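Local atomic coordinates of DSBA-like thioredoxin domain-containing protein (Nitrosomonas europaea, PDB entry 2IN3), a protein that is a putative protein disulfide isomerase of the DsbA family, FrnE-like subfamily, and probably acts as a thiol-disulfide oxidoreductase. Residues L105-K110 with L142-S147; A96-V101 with E157-T162; V9-A14 with T40-P45; F112-A117 with K137-L142. One frame throughout, in Å; residues are numbered along the deposited sequence.

Contact 1 of 4, residues L105-K110 with L142-S147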
loop_
_atom_site.group_PDB
_atom_site.type_symbol
_atom_site.label_atom_id
_atom_site.label_comp_id
_atom_site.label_asym_id
_atom_site.label_seq_id
_atom_site.Cartn_x
_atom_site.Cartn_y
_atom_site.Cartn_z
ATOM N N LEU A 105 7.523 10.761 -6.203
ATOM C CA LEU A 105 8.321 11.628 -7.080
ATOM C C LEU A 105 8.194 13.106 -6.683
ATOM O O LEU A 105 9.104 13.923 -6.941
ATOM C CB LEU A 105 7.851 11.460 -8.538
ATOM C CG LEU A 105 7.898 10.020 -9.088
ATOM C CD1 LEU A 105 7.345 9.876 -10.489
ATOM C CD2 LEU A 105 9.312 9.514 -9.032
ATOM N N ILE A 106 7.056 13.449 -6.097
ATOM C CA ILE A 106 6.766 14.822 -5.694
ATOM C C ILE A 106 7.279 15.147 -4.278
ATOM O O ILE A 106 8.046 16.106 -4.090
ATOM C CB ILE A 106 5.239 15.140 -5.781
ATOM C CG1 ILE A 106 4.739 14.899 -7.211
ATOM C CG2 ILE A 106 4.975 16.617 -5.354
ATOM C CD1 ILE A 106 3.230 14.946 -7.343
ATOM N N GLU A 107 6.820 14.380 -3.293
ATOM C CA GLU A 107 7.176 14.620 -1.887
ATOM C C GLU A 107 7.247 13.269 -1.177
ATOM O O GLU A 107 6.242 12.806 -0.635
ATOM C CB GLU A 107 6.175 15.575 -1.187
ATOM C CG GLU A 107 6.175 17.017 -1.704
ATOM C CD GLU A 107 5.227 17.936 -0.947
ATOM O OE1 GLU A 107 5.712 18.757 -0.141
ATOM O OE2 GLU A 107 3.999 17.856 -1.158
ATOM N N PRO A 108 8.436 12.620 -1.185
ATOM C CA PRO A 108 8.616 11.302 -0.561
ATOM C C PRO A 108 8.068 11.187 0.869
ATOM O O PRO A 108 7.584 10.128 1.253
ATOM C CB PRO A 108 10.135 11.136 -0.556
ATOM C CG PRO A 108 10.582 11.897 -1.715
ATOM C CD PRO A 108 9.695 13.107 -1.783
ATOM N N GLU A 109 8.129 12.280 1.635
ATOM C CA GLU A 109 7.669 12.312 3.027
ATOM C C GLU A 109 6.151 12.113 3.138
ATOM O O GLU A 109 5.641 11.755 4.206
ATOM C CB GLU A 109 8.079 13.655 3.646
ATOM C CG GLU A 109 9.457 14.147 3.163
ATOM C CD GLU A 109 9.480 14.838 1.757
ATOM O OE1 GLU A 109 10.606 15.129 1.266
ATOM O OE2 GLU A 109 8.409 15.097 1.146
ATOM N N LYS A 110 5.443 12.306 2.021
ATOM C CA LYS A 110 3.978 12.196 1.996
ATOM C C LYS A 110 3.447 10.889 1.422
ATOM O O LYS A 110 2.215 10.695 1.335
ATOM C CB LYS A 110 3.365 13.366 1.252
ATOM C CG LYS A 110 3.537 14.664 2.020
ATOM C CD LYS A 110 2.970 15.835 1.301
ATOM C CE LYS A 110 3.255 17.082 2.120
ATOM N NZ LYS A 110 2.776 18.291 1.435
ATOM N N LEU A 142 -3.348 16.671 1.562
ATOM C CA LEU A 142 -1.997 16.497 2.109
ATOM C C LEU A 142 -1.017 17.613 1.697
ATOM O O LEU A 142 0.185 17.530 1.960
ATOM C CB LEU A 142 -1.457 15.137 1.692
ATOM C CG LEU A 142 -2.148 14.044 2.511
ATOM C CD1 LEU A 142 -1.873 12.711 1.858
ATOM C CD2 LEU A 142 -1.644 14.065 3.935
ATOM N N GLY A 143 -1.532 18.641 1.052
ATOM C CA GLY A 143 -0.709 19.808 0.732
ATOM C C GLY A 143 -0.016 19.702 -0.617
ATOM O O GLY A 143 0.832 20.537 -0.948
ATOM N N ILE A 144 -0.402 18.713 -1.416
ATOM C CA ILE A 144 0.125 18.576 -2.773
ATOM C C ILE A 144 -0.870 19.168 -3.775
ATOM O O ILE A 144 -1.948 18.597 -3.982
ATOM C CB ILE A 144 0.412 17.113 -3.121
ATOM C CG1 ILE A 144 1.352 16.507 -2.079
ATOM C CG2 ILE A 144 1.013 17.020 -4.527
ATOM C CD1 ILE A 144 1.590 15.017 -2.232
ATOM N N PRO A 145 -0.514 20.321 -4.406
ATOM C CA PRO A 145 -1.421 20.969 -5.356
ATOM C C PRO A 145 -1.709 20.084 -6.561
ATOM O O PRO A 145 -0.843 19.341 -6.988
ATOM C CB PRO A 145 -0.650 22.226 -5.807
ATOM C CG PRO A 145 0.432 22.418 -4.798
ATOM C CD PRO A 145 0.750 21.063 -4.249
ATOM N N GLU A 146 -2.919 20.202 -7.100
ATOM C CA GLU A 146 -3.373 19.440 -8.251
ATOM C C GLU A 146 -2.512 19.723 -9.486
ATOM O O GLU A 146 -2.345 18.865 -10.380
ATOM C CB GLU A 146 -4.811 19.864 -8.501
ATOM C CG GLU A 146 -5.530 19.233 -9.677
ATOM C CD GLU A 146 -7.023 19.599 -9.680
ATOM O OE1 GLU A 146 -7.650 19.619 -8.591
ATOM O OE2 GLU A 146 -7.571 19.847 -10.770
ATOM N N SER A 147 -1.982 20.947 -9.540
ATOM C CA SER A 147 -1.069 21.338 -10.605
ATOM C C SER A 147 0.273 20.575 -10.579
ATOM O O SER A 147 0.963 20.509 -11.610
ATOM C CB SER A 147 -0.821 22.880 -10.566
ATOM O OG SER A 147 -0.080 23.156 -9.322
#
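Lys110 reaches across to the backbone of Leu142, and its ammonium NZ gives a hydrogen bond of 2.8 Å to Leu142 O. NZ lies in the plane of that carbonyl, with a C=O...N angle of 149°. The lysine chain is extended beyond CG. It runs past Ile144 in the opposite direction, with Lys110 CD 3.8 Å from Ile144 CG1. Glu107 passes Ile144 in the same antiparallel manner. Glu107 OE2 lies 3.1 Å from Ile144 CG1 and accepts a hydrogen bond of 2.9 Å from Lys110 NZ, part of a salt bridge, from above the carboxylate plane. NZ is thus held by one carboxylate oxygen and one backbone oxygen. The turn that supplies the backbone oxygen is a Schellman motif closing helix 132-141. Gly143 is its C' residue, with a positive phi of 90°. A side chain there would probably press on the carbonyl before it and crowd Lys110 NZ. After the turn the chain enters helix 146-154, with Pro145 at the N-cap position. On the apolar side Ile106 and Ile144 cross obliquely. Ile144 CG2 stands 4.1 Å from Ile106 CG2 and equally near Ile106 CD1. Val103 and Phe149 also touch Ile144, the buried member of this surface contact.

Contact 2 of 4, residues A96-V101 with E157-T162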
loop_
_atom_site.group_PDB
_atom_site.type_symbol
_atom_site.label_atom_id
_atom_site.label_comp_id
_atom_site.label_asym_id
_atom_site.label_seq_id
_atom_site.Cartn_x
_atom_site.Cartn_y
_atom_site.Cartn_z
ATOM N N ALA A 96 -4.550 3.663 -8.207
ATOM C CA ALA A 96 -4.202 4.035 -6.848
ATOM C C ALA A 96 -2.714 3.757 -6.614
ATOM O O ALA A 96 -2.028 4.566 -5.997
ATOM C CB ALA A 96 -5.071 3.277 -5.825
ATOM N N CYS A 97 -2.227 2.615 -7.078
ATOM C CA CYS A 97 -0.772 2.342 -7.012
ATOM C C CYS A 97 0.047 3.450 -7.693
ATOM O O CYS A 97 1.036 3.943 -7.137
ATOM C CB CYS A 97 -0.453 0.992 -7.642
ATOM S SG CYS A 97 -1.028 -0.370 -6.689
ATOM N N ARG A 98 -0.363 3.840 -8.912
ATOM C CA ARG A 98 0.263 4.932 -9.626
ATOM C C ARG A 98 0.183 6.281 -8.879
ATOM O O ARG A 98 1.075 7.122 -9.021
ATOM C CB ARG A 98 -0.307 5.053 -11.060
ATOM C CG ARG A 98 0.305 6.158 -11.909
ATOM C CD ARG A 98 0.121 5.890 -13.421
ATOM N NE ARG A 98 -1.133 5.238 -13.803
ATOM C CZ ARG A 98 -2.170 5.841 -14.397
ATOM N NH1 ARG A 98 -3.240 5.121 -14.694
ATOM N NH2 ARG A 98 -2.160 7.146 -14.674
ATOM N N GLY A 99 -0.867 6.492 -8.097
ATOM C CA GLY A 99 -0.980 7.753 -7.337
ATOM C C GLY A 99 0.100 7.806 -6.279
ATOM O O GLY A 99 0.739 8.848 -6.058
ATOM N N VAL A 100 0.302 6.665 -5.638
ATOM C CA VAL A 100 1.325 6.523 -4.596
ATOM C C VAL A 100 2.738 6.768 -5.222
ATOM O O VAL A 100 3.526 7.546 -4.689
ATOM C CB VAL A 100 1.230 5.151 -3.906
ATOM C CG1 VAL A 100 2.443 4.925 -2.976
ATOM C CG2 VAL A 100 -0.148 5.013 -3.156
ATOM N N VAL A 101 3.013 6.140 -6.367
ATOM C CA VAL A 101 4.283 6.295 -7.085
ATOM C C VAL A 101 4.487 7.777 -7.397
ATOM O O VAL A 101 5.583 8.304 -7.192
ATOM C CB VAL A 101 4.338 5.457 -8.406
ATOM C CG1 VAL A 101 5.585 5.829 -9.268
ATOM C CG2 VAL A 101 4.327 3.961 -8.066
ATOM N N GLU A 157 6.178 8.345 -17.382
ATOM C CA GLU A 157 7.104 8.027 -16.305
ATOM C C GLU A 157 6.422 7.369 -15.099
ATOM O O GLU A 157 6.890 6.338 -14.606
ATOM C CB GLU A 157 7.913 9.251 -15.864
ATOM C CG GLU A 157 8.948 8.862 -14.771
ATOM C CD GLU A 157 9.666 10.042 -14.108
ATOM O OE1 GLU A 157 9.344 11.226 -14.408
ATOM O OE2 GLU A 157 10.555 9.768 -13.262
ATOM N N ALA A 158 5.323 7.957 -14.615
ATOM C CA ALA A 158 4.618 7.387 -13.454
ATOM C C ALA A 158 4.033 6.022 -13.840
ATOM O O ALA A 158 4.105 5.064 -13.077
ATOM C CB ALA A 158 3.540 8.324 -12.982
ATOM N N LYS A 159 3.534 5.912 -15.074
ATOM C CA LYS A 159 2.989 4.639 -15.559
ATOM C C LYS A 159 4.044 3.535 -15.604
ATOM O O LYS A 159 3.807 2.384 -15.161
ATOM C CB LYS A 159 2.329 4.820 -16.935
ATOM C CG LYS A 159 1.075 5.703 -16.893
ATOM C CD LYS A 159 0.450 5.905 -18.289
ATOM C CE LYS A 159 -0.878 6.652 -18.135
ATOM N NZ LYS A 159 -1.465 7.025 -19.464
ATOM N N GLN A 160 5.205 3.881 -16.142
ATOM C CA GLN A 160 6.269 2.915 -16.347
ATOM C C GLN A 160 6.921 2.541 -15.021
ATOM O O GLN A 160 7.248 1.360 -14.791
ATOM C CB GLN A 160 7.302 3.472 -17.320
ATOM C CG GLN A 160 6.756 3.606 -18.737
ATOM C CD GLN A 160 7.664 4.408 -19.644
ATOM O OE1 GLN A 160 8.777 4.780 -19.258
ATOM N NE2 GLN A 160 7.206 4.660 -20.876
ATOM N N ARG A 161 7.128 3.535 -14.159
ATOM C CA ARG A 161 7.633 3.235 -12.807
ATOM C C ARG A 161 6.729 2.303 -12.019
ATOM O O ARG A 161 7.232 1.388 -11.331
ATOM C CB ARG A 161 7.877 4.497 -11.991
ATOM C CG ARG A 161 9.047 5.339 -12.489
ATOM C CD ARG A 161 9.145 6.529 -11.546
ATOM N NE ARG A 161 10.310 7.372 -11.776
ATOM C CZ ARG A 161 11.419 7.327 -11.050
ATOM N NH1 ARG A 161 11.527 6.461 -10.035
ATOM N NH2 ARG A 161 12.404 8.167 -11.332
ATOM N N THR A 162 5.413 2.524 -12.132
ATOM C CA THR A 162 4.405 1.723 -11.438
ATOM C C THR A 162 4.466 0.270 -11.928
ATOM O O THR A 162 4.541 -0.676 -11.127
ATOM C CB THR A 162 2.997 2.306 -11.646
ATOM O OG1 THR A 162 2.954 3.633 -11.102
ATOM C CG2 THR A 162 1.935 1.467 -10.917
#
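Arg98, Val101 and Thr162 carry most of this contact between two helices of the helical part of a DsbA-like thioredoxin fold. The segment axes come within 9.0 Å and their directions differ by 108°. The Arg98 chain bends at chi3 (35°), which sets Arg98 NE 3.8 Å from Lys159 CG. It lies alongside Lys159, pointing the same way, with Arg98 CD 3.6 Å from Lys159 CG. Lys159 CE sits over one face of the guanidinium, offset toward its rim. The two charged ends do not touch. Glu94 forms a salt bridge with Arg98 NE, and Phe153 O accepts a bond from Arg98 NH2. The Glu94 carboxylate would probably offset repulsion from nearby Lys159. Val101 points toward helix 156-171. Its CG1 meets Arg161 CB at 3.8 Å, and its CG2 meets Thr162 OG1 at 3.3 Å. Thr162 CA is 5.5 Å from Arg98 CA, the closest backbone pair, and its side chain crosses Arg98 at about a right angle. Thr162 OG1 also lies 3.3 Å from Arg98 CA. No hydrogen bond joins the two segments. The hydroxyl turns back on its own helix: Thr162 OG1 donates to Ala158 O at 2.7 Å, and Thr162 N reaches the same oxygen from the opposite face of its plane.

Contact 3 of 4, residues V9-A14 with T40-P45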
loop_
_atom_site.group_PDB
_atom_site.type_symbol
_atom_site.label_atom_id
_atom_site.label_comp_id
_atom_site.label_asym_id
_atom_site.label_seq_id
_atom_site.Cartn_x
_atom_site.Cartn_y
_atom_site.Cartn_z
ATOM N N VAL A 9 17.188 -0.394 3.320
ATOM C CA VAL A 9 15.853 0.043 2.950
ATOM C C VAL A 9 14.914 -1.072 3.341
ATOM O O VAL A 9 15.193 -2.254 3.094
ATOM C CB VAL A 9 15.720 0.337 1.412
ATOM C CG1 VAL A 9 14.259 0.603 1.032
ATOM C CG2 VAL A 9 16.605 1.504 0.985
ATOM N N LEU A 10 13.818 -0.689 3.974
ATOM C CA LEU A 10 12.760 -1.623 4.320
ATOM C C LEU A 10 11.623 -1.285 3.361
ATOM O O LEU A 10 10.988 -0.203 3.455
ATOM C CB LEU A 10 12.332 -1.466 5.795
ATOM C CG LEU A 10 11.146 -2.368 6.230
ATOM C CD1 LEU A 10 11.491 -3.855 6.156
ATOM C CD2 LEU A 10 10.623 -2.014 7.641
ATOM N N TRP A 11 11.436 -2.172 2.392
ATOM C CA TRP A 11 10.344 -2.048 1.422
ATOM C C TRP A 11 9.016 -2.578 1.969
ATOM O O TRP A 11 8.906 -3.762 2.324
ATOM C CB TRP A 11 10.689 -2.794 0.122
ATOM C CG TRP A 11 11.803 -2.192 -0.657
ATOM C CD1 TRP A 11 13.086 -2.657 -0.758
ATOM C CD2 TRP A 11 11.741 -1.003 -1.458
ATOM N NE1 TRP A 11 13.832 -1.829 -1.584
ATOM C CE2 TRP A 11 13.025 -0.813 -2.029
ATOM C CE3 TRP A 11 10.721 -0.077 -1.746
ATOM C CZ2 TRP A 11 13.328 0.278 -2.869
ATOM C CZ3 TRP A 11 11.020 1.001 -2.601
ATOM C CH2 TRP A 11 12.311 1.164 -3.139
ATOM N N TYR A 12 8.018 -1.714 1.985
ATOM C CA TYR A 12 6.655 -2.113 2.286
ATOM C C TYR A 12 5.933 -2.385 0.966
ATOM O O TYR A 12 5.700 -1.468 0.182
ATOM C CB TYR A 12 5.943 -1.006 3.092
ATOM C CG TYR A 12 4.504 -1.312 3.445
ATOM C CD1 TYR A 12 4.132 -2.559 3.958
ATOM C CD2 TYR A 12 3.532 -0.348 3.273
ATOM C CE1 TYR A 12 2.785 -2.819 4.323
ATOM C CE2 TYR A 12 2.165 -0.587 3.616
ATOM C CZ TYR A 12 1.819 -1.826 4.124
ATOM O OH TYR A 12 0.506 -2.054 4.462
ATOM N N ILE A 13 5.638 -3.663 0.713
ATOM C CA ILE A 13 5.093 -4.074 -0.566
ATOM C C ILE A 13 3.614 -4.294 -0.332
ATOM O O ILE A 13 3.200 -5.252 0.357
ATOM C CB ILE A 13 5.777 -5.361 -1.120
ATOM C CG1 ILE A 13 7.298 -5.132 -1.275
ATOM C CG2 ILE A 13 5.167 -5.745 -2.446
ATOM C CD1 ILE A 13 8.118 -6.379 -1.601
ATOM N N ALA A 14 2.828 -3.399 -0.906
ATOM C CA ALA A 14 1.412 -3.266 -0.534
ATOM C C ALA A 14 0.620 -2.582 -1.615
ATOM O O ALA A 14 1.186 -1.902 -2.476
ATOM C CB ALA A 14 1.264 -2.538 0.775
ATOM N N THR A 40 15.472 2.868 6.129
ATOM C CA THR A 40 14.651 3.811 5.355
ATOM C C THR A 40 13.442 3.056 4.850
ATOM O O THR A 40 13.595 2.105 4.079
ATOM C CB THR A 40 15.400 4.424 4.175
ATOM O OG1 THR A 40 16.625 5.000 4.649
ATOM C CG2 THR A 40 14.543 5.525 3.517
ATOM N N VAL A 41 12.257 3.462 5.296
ATOM C CA VAL A 41 11.036 2.676 5.040
ATOM C C VAL A 41 10.347 3.279 3.825
ATOM O O VAL A 41 10.068 4.483 3.802
ATOM C CB VAL A 41 10.055 2.588 6.254
ATOM C CG1 VAL A 41 8.947 1.590 5.926
ATOM C CG2 VAL A 41 10.777 2.099 7.541
ATOM N N LYS A 42 10.150 2.464 2.784
ATOM C CA LYS A 42 9.635 2.974 1.501
ATOM C C LYS A 42 8.514 2.068 0.989
ATOM O O LYS A 42 8.449 0.932 1.381
ATOM C CB LYS A 42 10.754 3.038 0.471
ATOM C CG LYS A 42 11.891 4.019 0.789
ATOM C CD LYS A 42 13.029 3.974 -0.234
ATOM C CE LYS A 42 12.636 4.551 -1.561
ATOM N NZ LYS A 42 13.846 4.745 -2.449
ATOM N N ILE A 43 7.631 2.572 0.122
ATOM C CA ILE A 43 6.531 1.725 -0.389
ATOM C C ILE A 43 6.875 1.320 -1.816
ATOM O O ILE A 43 7.328 2.158 -2.611
ATOM C CB ILE A 43 5.146 2.448 -0.383
ATOM C CG1 ILE A 43 4.736 2.814 1.037
ATOM C CG2 ILE A 43 4.012 1.526 -0.985
ATOM C CD1 ILE A 43 3.362 3.490 1.126
HETATM N N MSE A 44 6.677 0.035 -2.116
HETATM C CA MSE A 44 6.710 -0.493 -3.474
HETATM C C MSE A 44 5.299 -1.045 -3.761
HETATM O O MSE A 44 4.956 -2.175 -3.365
HETATM C CB MSE A 44 7.789 -1.581 -3.623
HETATM C CG MSE A 44 8.166 -1.849 -5.081
HETATM SE SE MSE A 44 9.486 -3.288 -5.275
HETATM C CE MSE A 44 11.079 -2.258 -4.812
ATOM N N PRO A 45 4.446 -0.229 -4.400
ATOM C CA PRO A 45 3.084 -0.693 -4.690
ATOM C C PRO A 45 3.076 -2.002 -5.524
ATOM O O PRO A 45 3.757 -2.093 -6.551
ATOM C CB PRO A 45 2.478 0.489 -5.494
ATOM C CG PRO A 45 3.247 1.694 -4.963
ATOM C CD PRO A 45 4.654 1.160 -4.872
#
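Tyr12 N donates to Lys42 O at 2.7 Å, nearly straight at hydrogen (177°) and almost along the C=O axis. Three further backbone bonds continue the parallel pairing: Leu10 N to Thr40 O, Lys42 N to Leu10 O, and Met44 N to Tyr12 O. The bond from Ala14 N to Met44 O is long and weak. CA-H...O contacts lie between these bonds. On the face that carries Trp11, selenomethionine Met44 bends at chi3 (-79°), which sets CE over the indole. Met44 CE stands 3.6 Å from the centroid of the six-membered ring, 8° off its normal, a CH-pi contact. SE is farther off and oblique, within a Met-aromatic arrangement. Val9 CG1 lies against the opposite face of the indole, toward the rim. Lys42 runs beside the ring in the same direction, with Lys42 CB 3.7 Å from Trp11 CZ3. Trp11 NE1 is hydrogen-bonded to Glu183 OE1. An alanine in place of Trp11 would probably leave Met44 CE and the Lys42 chain without their aromatic surface, and Glu183 without this donor. On the sheet face of Leu10 and Tyr12, Leu10 CD2 meets Val41 CG2 at 4.1 Å. Ile43 CG1 lies at the Tyr12 ring edge, 4.1 Å from Tyr12 CD2. The strands and helix 19-35 form the beta-alpha-beta unit of the thioredoxin fold. Ala14 touches Cys21 of a CxxC pattern at that helix's start, consistent with a redox site.

Contact 4 of 4, residues F112-A117 with K137-L142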
loop_
_atom_site.group_PDB
_atom_site.type_symbol
_atom_site.label_atom_id
_atom_site.label_comp_id
_atom_site.label_asym_id
_atom_site.label_seq_id
_atom_site.Cartn_x
_atom_site.Cartn_y
_atom_site.Cartn_z
ATOM N N PHE A 112 3.567 7.570 2.700
ATOM C CA PHE A 112 2.751 6.760 3.617
ATOM C C PHE A 112 1.389 7.409 3.985
ATOM O O PHE A 112 0.344 6.726 3.970
ATOM C CB PHE A 112 3.541 6.332 4.869
ATOM C CG PHE A 112 4.417 5.122 4.641
ATOM C CD1 PHE A 112 5.688 5.265 4.089
ATOM C CD2 PHE A 112 3.943 3.840 4.931
ATOM C CE1 PHE A 112 6.516 4.130 3.863
ATOM C CE2 PHE A 112 4.764 2.699 4.708
ATOM C CZ PHE A 112 6.045 2.863 4.171
ATOM N N PRO A 113 1.387 8.703 4.307
ATOM C CA PRO A 113 0.090 9.394 4.510
ATOM C C PRO A 113 -0.850 9.311 3.296
ATOM O O PRO A 113 -2.053 9.112 3.490
ATOM C CB PRO A 113 0.509 10.842 4.712
ATOM C CG PRO A 113 1.852 10.735 5.320
ATOM C CD PRO A 113 2.515 9.616 4.569
ATOM N N PHE A 114 -0.327 9.455 2.068
ATOM C CA PHE A 114 -1.183 9.347 0.870
ATOM C C PHE A 114 -1.771 7.930 0.663
ATOM O O PHE A 114 -2.955 7.771 0.345
ATOM C CB PHE A 114 -0.428 9.778 -0.383
ATOM C CG PHE A 114 -1.290 9.867 -1.619
ATOM C CD1 PHE A 114 -2.253 10.879 -1.746
ATOM C CD2 PHE A 114 -1.104 8.985 -2.675
ATOM C CE1 PHE A 114 -3.042 10.975 -2.893
ATOM C CE2 PHE A 114 -1.904 9.084 -3.829
ATOM C CZ PHE A 114 -2.869 10.060 -3.929
ATOM N N PHE A 115 -0.945 6.911 0.866
ATOM C CA PHE A 115 -1.371 5.516 0.769
ATOM C C PHE A 115 -2.539 5.303 1.775
ATOM O O PHE A 115 -3.600 4.714 1.446
ATOM C CB PHE A 115 -0.193 4.628 1.146
ATOM C CG PHE A 115 -0.430 3.155 0.934
ATOM C CD1 PHE A 115 0.149 2.528 -0.162
ATOM C CD2 PHE A 115 -1.201 2.395 1.827
ATOM C CE1 PHE A 115 -0.023 1.168 -0.408
ATOM C CE2 PHE A 115 -1.388 0.998 1.587
ATOM C CZ PHE A 115 -0.794 0.407 0.460
ATOM N N ALA A 116 -2.333 5.754 3.005
ATOM C CA ALA A 116 -3.353 5.570 4.073
ATOM C C ALA A 116 -4.625 6.340 3.720
ATOM O O ALA A 116 -5.716 5.831 3.906
ATOM C CB ALA A 116 -2.807 6.029 5.444
ATOM N N ALA A 117 -4.471 7.556 3.180
ATOM C CA ALA A 117 -5.601 8.388 2.777
ATOM C C ALA A 117 -6.460 7.674 1.727
ATOM O O ALA A 117 -7.685 7.729 1.811
ATOM C CB ALA A 117 -5.131 9.793 2.274
ATOM N N LYS A 137 -7.943 14.898 -5.135
ATOM C CA LYS A 137 -8.535 15.467 -3.941
ATOM C C LYS A 137 -7.743 15.039 -2.686
ATOM O O LYS A 137 -7.447 15.872 -1.826
ATOM C CB LYS A 137 -10.002 15.058 -3.873
ATOM C CG LYS A 137 -10.821 15.726 -2.795
ATOM C CD LYS A 137 -12.299 15.345 -2.927
ATOM C CE LYS A 137 -12.543 13.845 -2.631
ATOM N NZ LYS A 137 -14.003 13.500 -2.544
ATOM N N LEU A 138 -7.370 13.757 -2.608
ATOM C CA LEU A 138 -6.603 13.252 -1.480
ATOM C C LEU A 138 -5.215 13.891 -1.384
ATOM O O LEU A 138 -4.744 14.220 -0.273
ATOM C CB LEU A 138 -6.537 11.696 -1.487
ATOM C CG LEU A 138 -7.899 10.988 -1.387
ATOM C CD1 LEU A 138 -7.771 9.476 -1.570
ATOM C CD2 LEU A 138 -8.553 11.276 -0.065
ATOM N N ALA A 139 -4.576 14.088 -2.537
ATOM C CA ALA A 139 -3.280 14.757 -2.610
ATOM C C ALA A 139 -3.374 16.240 -2.127
ATOM O O ALA A 139 -2.536 16.711 -1.348
ATOM C CB ALA A 139 -2.718 14.659 -4.031
ATOM N N VAL A 140 -4.430 16.925 -2.542
ATOM C CA VAL A 140 -4.714 18.295 -2.065
ATOM C C VAL A 140 -4.847 18.360 -0.538
ATOM O O VAL A 140 -4.354 19.303 0.083
ATOM C CB VAL A 140 -5.972 18.870 -2.744
ATOM C CG1 VAL A 140 -6.439 20.152 -2.049
ATOM C CG2 VAL A 140 -5.683 19.149 -4.205
ATOM N N ASP A 141 -5.495 17.351 0.065
ATOM C CA ASP A 141 -5.703 17.313 1.518
ATOM C C ASP A 141 -4.340 17.246 2.245
ATOM O O ASP A 141 -4.199 17.701 3.389
ATOM C CB ASP A 141 -6.519 16.061 1.910
ATOM C CG ASP A 141 -7.988 16.100 1.430
ATOM O OD1 ASP A 141 -8.544 17.193 1.220
ATOM O OD2 ASP A 141 -8.593 14.996 1.300
ATOM N N LEU A 142 -3.348 16.671 1.562
ATOM C CA LEU A 142 -1.997 16.497 2.109
ATOM C C LEU A 142 -1.017 17.613 1.697
ATOM O O LEU A 142 0.185 17.530 1.960
ATOM C CB LEU A 142 -1.457 15.137 1.692
ATOM C CG LEU A 142 -2.148 14.044 2.511
ATOM C CD1 LEU A 142 -1.873 12.711 1.858
ATOM C CD2 LEU A 142 -1.644 14.065 3.935
#
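Ala117 and Leu138 have the nearest CA atoms of the two helices, 6.5 Å apart, and Phe114 and Ala139 make the next pair. The helices are steeply inclined, with 134° between their N-to-C directions. The segment axes approach to 9.9 Å. Ala117 points toward the other helix, and its small side chain is consistent with the close CA spacing. Leu138 also points across. Its CD1 lies 3.8 Å from Ala117 O, while CD2 is near Ala117 CB. In Phe114, CG is anti to the backbone N (chi1 -172°), beside the carbonyl carbon. The end of the ring reaches the backbone of the second helix. Phe114 CE1 is 3.5 Å from Ala139 N, which lies at the ring edge, near its plane. The same carbon, Phe114 CE1, meets Ala139 CB at 3.9 Å and Leu138 CB at 3.8 Å. Val100 and Val103 of helix 94-106 also touch Phe114, so the ring joins three helices. An alanine in place of Phe114 would probably open a gap between them and leave Leu138 CB and Ala139 without their aromatic neighbour. Leu142 packs near the start of helix 111-123. Leu142 CD1 rests 3.6 Å from Phe114 CA, and Leu142 CD2 meets Pro113 CB at 4.0 Å. No hydrogen bond crosses between the segments. This is apolar helix-helix packing within the all-helical portion that DsbA-family proteins carry between strands of their thioredoxin fold.

Contact 3 lies nearest the centre of the chain and is the one built on strands, with backbone hydrogen bonds across it. Contacts 2 and 4 are partly buried and join helices by side-chain packing. Contact 1 is at the surface and combines a charged lysine with apolar isoleucine contacts. Contacts 1 and 2 both use helix 94-106, and Leu105 of the first packs on Arg161 of the second. Contacts 1 and 4 share Leu142, whose carbonyl serves one and whose methyls serve the other. Helix 94-106 packs on the sheet at Pro45, touched by Cys97, Val100 and Val101. Helix 111-123 does so through Phe112, which meets Tyr12 and Ile43.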